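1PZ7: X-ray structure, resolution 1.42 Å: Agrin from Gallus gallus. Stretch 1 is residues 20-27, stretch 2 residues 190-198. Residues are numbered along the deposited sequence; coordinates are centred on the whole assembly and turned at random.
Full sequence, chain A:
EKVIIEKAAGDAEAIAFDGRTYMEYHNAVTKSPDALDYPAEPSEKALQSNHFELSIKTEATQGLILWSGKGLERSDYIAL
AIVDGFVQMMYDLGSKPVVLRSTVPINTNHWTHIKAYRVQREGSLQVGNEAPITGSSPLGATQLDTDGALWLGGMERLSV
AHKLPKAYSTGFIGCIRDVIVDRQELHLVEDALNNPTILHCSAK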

ATOM      1  N   ARG A  20      11.013   4.583  10.298  1.00 10.67           N
ATOM      2  CA  ARG A  20      10.558   3.663  11.338  1.00 11.59           C
ATOM      3  C   ARG A  20       9.061   3.820  11.554  1.00 12.18           C
ATOM      4  O   ARG A  20       8.448   3.051  12.297  1.00 14.02           O
ATOM      5  N   THR A  21       8.488   4.842  10.932  1.00 12.18           N
ATOM      6  CA  THR A  21       7.073   5.139  11.061  1.00 12.04           C
ATOM      7  C   THR A  21       6.237   4.182  10.256  1.00 12.20           C
ATOM      8  O   THR A  21       6.440   4.023   9.060  1.00 12.13           O
ATOM      9  N   TYR A  22       5.278   3.549  10.901  1.00 12.33           N
ATOM     10  CA  TYR A  22       4.328   2.756  10.158  1.00 12.63           C
ATOM     11  C   TYR A  22       3.039   2.703  10.952  1.00 12.33           C
ATOM     12  O   TYR A  22       3.050   2.587  12.181  1.00 12.51           O
ATOM     13  N   MET A  23       1.931   2.857  10.242  1.00 12.12           N
ATOM     14  CA  MET A  23       0.620   2.878  10.866  1.00 12.42           C
ATOM     15  C   MET A  23      -0.172   1.677  10.476  1.00 12.08           C
ATOM     16  O   MET A  23      -0.174   1.275   9.316  1.00 11.14           O
ATOM     17  N   GLU A  24      -0.876   1.132  11.452  1.00 12.08           N
ATOM     18  CA  GLU A  24      -1.738  -0.002  11.231  1.00 12.68           C
ATOM     19  C   GLU A  24      -3.174   0.479  11.187  1.00 12.94           C
ATOM     20  O   GLU A  24      -3.588   1.300  12.009  1.00 11.98           O
ATOM     21  N   TYR A  25      -3.931  -0.041  10.231  1.00 13.92           N
ATOM     22  CA  TYR A  25      -5.344   0.274  10.101  1.00 14.85           C
ATOM     23  C   TYR A  25      -6.096  -1.030   9.896  1.00 16.82           C
ATOM     24  O   TYR A  25      -5.490  -2.065   9.625  1.00 16.32           O
ATOM     25  N   HIS A  26      -7.413  -0.988  10.056  1.00 19.56           N
ATOM     26  CA  HIS A  26      -8.245  -2.152   9.791  1.00 21.67           C
ATOM     27  C   HIS A  26      -9.361  -1.730   8.841  1.00 23.27           C
ATOM     28  O   HIS A  26      -9.927  -0.647   8.997  1.00 23.80           O
ATOM     29  N   ASN A  27      -9.667  -2.568   7.850  1.00 25.04           N
ATOM     30  CA  ASN A  27     -10.748  -2.274   6.907  1.00 26.36           C
ATOM     31  C   ASN A  27     -12.028  -1.958   7.685  1.00 27.34           C
ATOM     32  O   ASN A  27     -12.932  -2.785   7.786  1.00 27.88           O
ATOM     33  N   GLU A 190      -6.265   9.689  13.285  1.00 13.70           N
ATOM     34  CA  GLU A 190      -7.309   9.160  14.163  1.00 14.02           C
ATOM     35  C   GLU A 190      -7.642   7.673  13.958  1.00 14.02           C
ATOM     36  O   GLU A 190      -8.064   7.005  14.914  1.00 14.64           O
ATOM     37  N   ASP A 191      -7.477   7.169  12.734  1.00 13.92           N
ATOM     38  CA  ASP A 191      -7.769   5.764  12.412  1.00 13.40           C
ATOM     39  C   ASP A 191      -6.638   4.795  12.806  1.00 12.95           C
ATOM     40  O   ASP A 191      -6.860   3.587  12.883  1.00 12.73           O
ATOM     41  N   ALA A 192      -5.428   5.311  13.025  1.00 12.58           N
ATOM     42  CA  ALA A 192      -4.273   4.468  13.363  1.00 12.04           C
ATOM     43  C   ALA A 192      -4.496   3.676  14.656  1.00 11.90           C
ATOM     44  O   ALA A 192      -4.988   4.213  15.647  1.00 11.54           O
ATOM     45  N   LEU A 193      -4.102   2.405  14.646  1.00 11.68           N
ATOM     46  CA  LEU A 193      -4.355   1.501  15.767  1.00 12.09           C
ATOM     47  C   LEU A 193      -3.130   1.136  16.609  1.00 12.40           C
ATOM     48  O   LEU A 193      -3.280   0.576  17.701  1.00 12.61           O
ATOM     49  N   ASN A 194      -1.934   1.456  16.124  1.00 12.89           N
ATOM     50  CA  ASN A 194      -0.701   1.054  16.802  1.00 13.27           C
ATOM     51  C   ASN A 194       0.031   2.180  17.524  1.00 13.76           C
ATOM     52  O   ASN A 194       1.230   2.074  17.780  1.00 14.06           O
ATOM     53  N   ASN A 195      -0.681   3.251  17.852  1.00 14.22           N
ATOM     54  CA  ASN A 195      -0.082   4.370  18.574  1.00 14.59           C
ATOM     55  C   ASN A 195       1.293   4.755  18.018  1.00 14.56           C
ATOM     56  O   ASN A 195       2.307   4.673  18.714  1.00 14.92           O
ATOM     57  N   PRO A 196       1.334   5.173  16.760  1.00 14.57           N
ATOM     58  CA  PRO A 196       2.594   5.588  16.145  1.00 14.43           C
ATOM     59  C   PRO A 196       2.982   6.997  16.579  1.00 14.29           C
ATOM     60  O   PRO A 196       2.142   7.719  17.115  1.00 14.33           O
ATOM     61  N   THR A 197       4.240   7.370  16.369  1.00 14.07           N
ATOM     62  CA  THR A 197       4.689   8.720  16.674  1.00 13.98           C
ATOM     63  C   THR A 197       4.270   9.609  15.510  1.00 13.94           C
ATOM     64  O   THR A 197       4.738   9.425  14.385  1.00 13.76           O
ATOM     65  N   ILE A 198       3.384  10.562  15.778  1.00 13.93           N
ATOM     66  CA  ILE A 198       2.847  11.423  14.727  1.00 14.05           C
ATOM     67  C   ILE A 198       3.700  12.652  14.449  1.00 14.22           C
ATOM     68  O   ILE A 198       3.977  13.451  15.338  1.00 14.35           O
TER

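Strand 23-26 of stretch 1 faces a segment without regular secondary structure; of the three direct hydrogen bonds between the two stretches, two use the side chain of Asn194, and four waters add bridges. Thr21 (m) opens the contact through water 1, which binds its OG1 at 2.7 Å and donates to Thr197 O at 2.9 Å. Tyr22 (p) points CB away, yet its ring swings back so that Asn194 ND2 lies over one face; water 2 accepts from Asn194 ND2 at 3.0 Å and is weakly bonded to Tyr22 OH, also at 3.0 Å.

The central rule is Asn194 (p), whose amide mimics a strand edge: ND2 donates to Tyr22 O at 2.7 Å, and OD1 accepts from Glu24 N at 2.9 Å. Between these anchors Met23 (m, p) sends its CA-to-CB bond sideways, and its CG lies 3.7 Å from Pro196 CG and 4.0 Å from Ala192 CB, an apolar patch beside the polar clamp.

Glu24 points in, fully extended (t, t). Its O accepts from Leu193 N at 2.9 Å, while water 3 donates to both Glu24 OE2 and Leu193 O. Tyr25 (m) turns its ring edge to Asp191, CD2 to CB 3.6 Å. At His26 (t), CB meets Leu193 CD1 at 3.9 Å, and water 4 links His26 N to Asp191 O.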

ATOM      1  CB  ARG A  20      11.253   3.956  12.658  1.00 11.78           C
ATOM      2  CG  ARG A  20      12.730   3.722  12.670  1.00 12.28           C
ATOM      3  CD  ARG A  20      13.373   4.291  13.913  1.00 12.80           C
ATOM      4  NE  ARG A  20      13.194   5.742  13.969  1.00 13.13           N
ATOM      5  CZ  ARG A  20      13.248   6.476  15.074  1.00 13.52           C
ATOM      6  NH1 ARG A  20      13.473   5.915  16.257  1.00 13.34           N
ATOM      7  NH2 ARG A  20      13.073   7.786  14.993  1.00 13.92           N
ATOM      8  CB  THR A  21       6.769   6.540  10.508  1.00 12.17           C
ATOM      9  OG1 THR A  21       7.682   7.502  11.044  1.00 11.86           O
ATOM     10  CG2 THR A  21       5.379   7.014  10.952  1.00 12.15           C
ATOM     11  CB  TYR A  22       4.880   1.375   9.811  1.00 13.05           C
ATOM     12  CG  TYR A  22       5.144   0.495  10.998  1.00 13.95           C
ATOM     13  CD1 TYR A  22       6.240   0.705  11.818  1.00 16.28           C
ATOM     14  CD2 TYR A  22       4.298  -0.552  11.299  1.00 15.87           C
ATOM     15  CE1 TYR A  22       6.481  -0.112  12.910  1.00 16.72           C
ATOM     16  CE2 TYR A  22       4.528  -1.371  12.381  1.00 16.12           C
ATOM     17  CZ  TYR A  22       5.615  -1.152  13.182  1.00 16.83           C
ATOM     18  OH  TYR A  22       5.826  -1.982  14.258  1.00 17.90           O
ATOM     19  CB  MET A  23      -0.196   4.083  10.426  1.00 12.93           C
ATOM     20  CG  MET A  23       0.183   5.340  11.087  1.00 14.80           C
ATOM     21  SD  MET A  23       1.633   5.913  10.296  1.00 18.66           S
ATOM     22  CE  MET A  23       1.174   7.559  10.025  1.00 17.63           C
ATOM     23  CB  GLU A  24      -1.589  -0.997  12.369  1.00 12.64           C
ATOM     24  CG  GLU A  24      -2.441  -2.236  12.199  1.00 14.10           C
ATOM     25  CD  GLU A  24      -2.429  -3.113  13.430  1.00 15.41           C
ATOM     26  OE1 GLU A  24      -2.990  -4.226  13.361  1.00 18.49           O
ATOM     27  OE2 GLU A  24      -1.861  -2.688  14.459  1.00 15.99           O
ATOM     28  CB  TYR A  25      -5.579   1.213   8.911  1.00 14.55           C
ATOM     29  CG  TYR A  25      -4.782   2.493   8.989  1.00 13.23           C
ATOM     30  CD1 TYR A  25      -3.495   2.562   8.483  1.00 12.34           C
ATOM     31  CD2 TYR A  25      -5.312   3.629   9.581  1.00 11.67           C
ATOM     32  CE1 TYR A  25      -2.762   3.726   8.560  1.00 12.38           C
ATOM     33  CE2 TYR A  25      -4.584   4.802   9.662  1.00 11.23           C
ATOM     34  CZ  TYR A  25      -3.310   4.847   9.147  1.00 12.15           C
ATOM     35  OH  TYR A  25      -2.587   6.017   9.240  1.00 12.91           O
ATOM     36  CB  HIS A  26      -8.824  -2.705  11.094  1.00 21.93           C
ATOM     37  CG  HIS A  26      -9.791  -3.832  10.899  1.00 23.38           C
ATOM     38  ND1 HIS A  26     -11.094  -3.637  10.491  1.00 25.29           N
ATOM     39  CD2 HIS A  26      -9.650  -5.167  11.073  1.00 25.27           C
ATOM     40  CE1 HIS A  26     -11.710  -4.802  10.416  1.00 25.23           C
ATOM     41  NE2 HIS A  26     -10.856  -5.747  10.762  1.00 25.94           N
ATOM     42  CB  ASN A  27     -10.963  -3.446   5.939  1.00 26.57           C
ATOM     43  CG  ASN A  27     -11.775  -4.573   6.547  1.00 27.45           C
ATOM     44  OD1 ASN A  27     -12.896  -4.854   6.108  1.00 29.61           O
ATOM     45  ND2 ASN A  27     -11.215  -5.233   7.552  1.00 28.87           N
ATOM     46  CB  GLU A 190      -8.577  10.015  14.036  1.00 14.18           C
ATOM     47  CG  GLU A 190      -8.369  11.490  14.364  1.00 14.66           C
ATOM     48  CD  GLU A 190      -8.045  11.740  15.826  1.00 15.64           C
ATOM     49  OE1 GLU A 190      -7.373  12.754  16.123  1.00 16.16           O
ATOM     50  OE2 GLU A 190      -8.462  10.931  16.682  1.00 16.42           O
ATOM     51  CB  ASP A 191      -8.064   5.587  10.908  1.00 13.74           C
ATOM     52  CG  ASP A 191      -9.438   6.111  10.492  1.00 13.58           C
ATOM     53  OD1 ASP A 191      -9.724   6.070   9.267  1.00 14.03           O
ATOM     54  OD2 ASP A 191     -10.291   6.569  11.290  1.00 13.96           O
ATOM     55  CB  ALA A 192      -3.020   5.320  13.473  1.00 12.02           C
ATOM     56  CB  LEU A 193      -4.975   0.206  15.239  1.00 12.19           C
ATOM     57  CG  LEU A 193      -6.251   0.349  14.403  1.00 12.33           C
ATOM     58  CD1 LEU A 193      -6.593  -0.983  13.753  1.00 12.88           C
ATOM     59  CD2 LEU A 193      -7.411   0.861  15.247  1.00 12.80           C
ATOM     60  CB  ASN A 194       0.253   0.413  15.798  1.00 13.15           C
ATOM     61  CG  ASN A 194       0.642   1.362  14.690  1.00 13.35           C
ATOM     62  OD1 ASN A 194      -0.214   2.023  14.099  1.00 11.82           O
ATOM     63  ND2 ASN A 194       1.935   1.441  14.400  1.00 13.53           N
ATOM     64  CB  ASN A 195       0.031   4.027  20.066  1.00 14.80           C
ATOM     65  CG  ASN A 195       0.217   5.256  20.940  1.00 15.56           C
ATOM     66  OD1 ASN A 195       1.180   6.006  20.789  1.00 17.64           O
ATOM     67  ND2 ASN A 195      -0.707   5.463  21.871  1.00 16.72           N
ATOM     68  CB  PRO A 196       2.249   5.553  14.658  1.00 14.57           C
ATOM     69  CG  PRO A 196       0.846   6.043  14.656  1.00 14.44           C
ATOM     70  CD  PRO A 196       0.213   5.281  15.807  1.00 14.50           C
ATOM     71  CB  THR A 197       6.211   8.758  16.871  1.00 13.86           C
ATOM     72  OG1 THR A 197       6.571   8.020  18.048  1.00 14.66           O
ATOM     73  CG2 THR A 197       6.688  10.171  17.171  1.00 14.09           C
ATOM     74  CB  ILE A 198       1.420  11.879  15.080  1.00 14.04           C
ATOM     75  CG1 ILE A 198       0.501  10.670  15.276  1.00 14.26           C
ATOM     76  CG2 ILE A 198       0.874  12.802  13.990  1.00 14.17           C
ATOM     77  CD1 ILE A 198       0.396   9.766  14.066  1.00 14.61           C
TER
HETATM   78  O   HOH W   1       6.923   7.703  13.605  1.00 29.00           O
HETATM   79  O   HOH W   2       3.608  -0.617  15.749  1.00 29.69           O
HETATM   80  O   HOH W   3      -3.255  -2.415  17.275  1.00 30.71           O
HETATM   81  O   HOH W   4      -8.293   1.704  11.436  1.00 18.80           O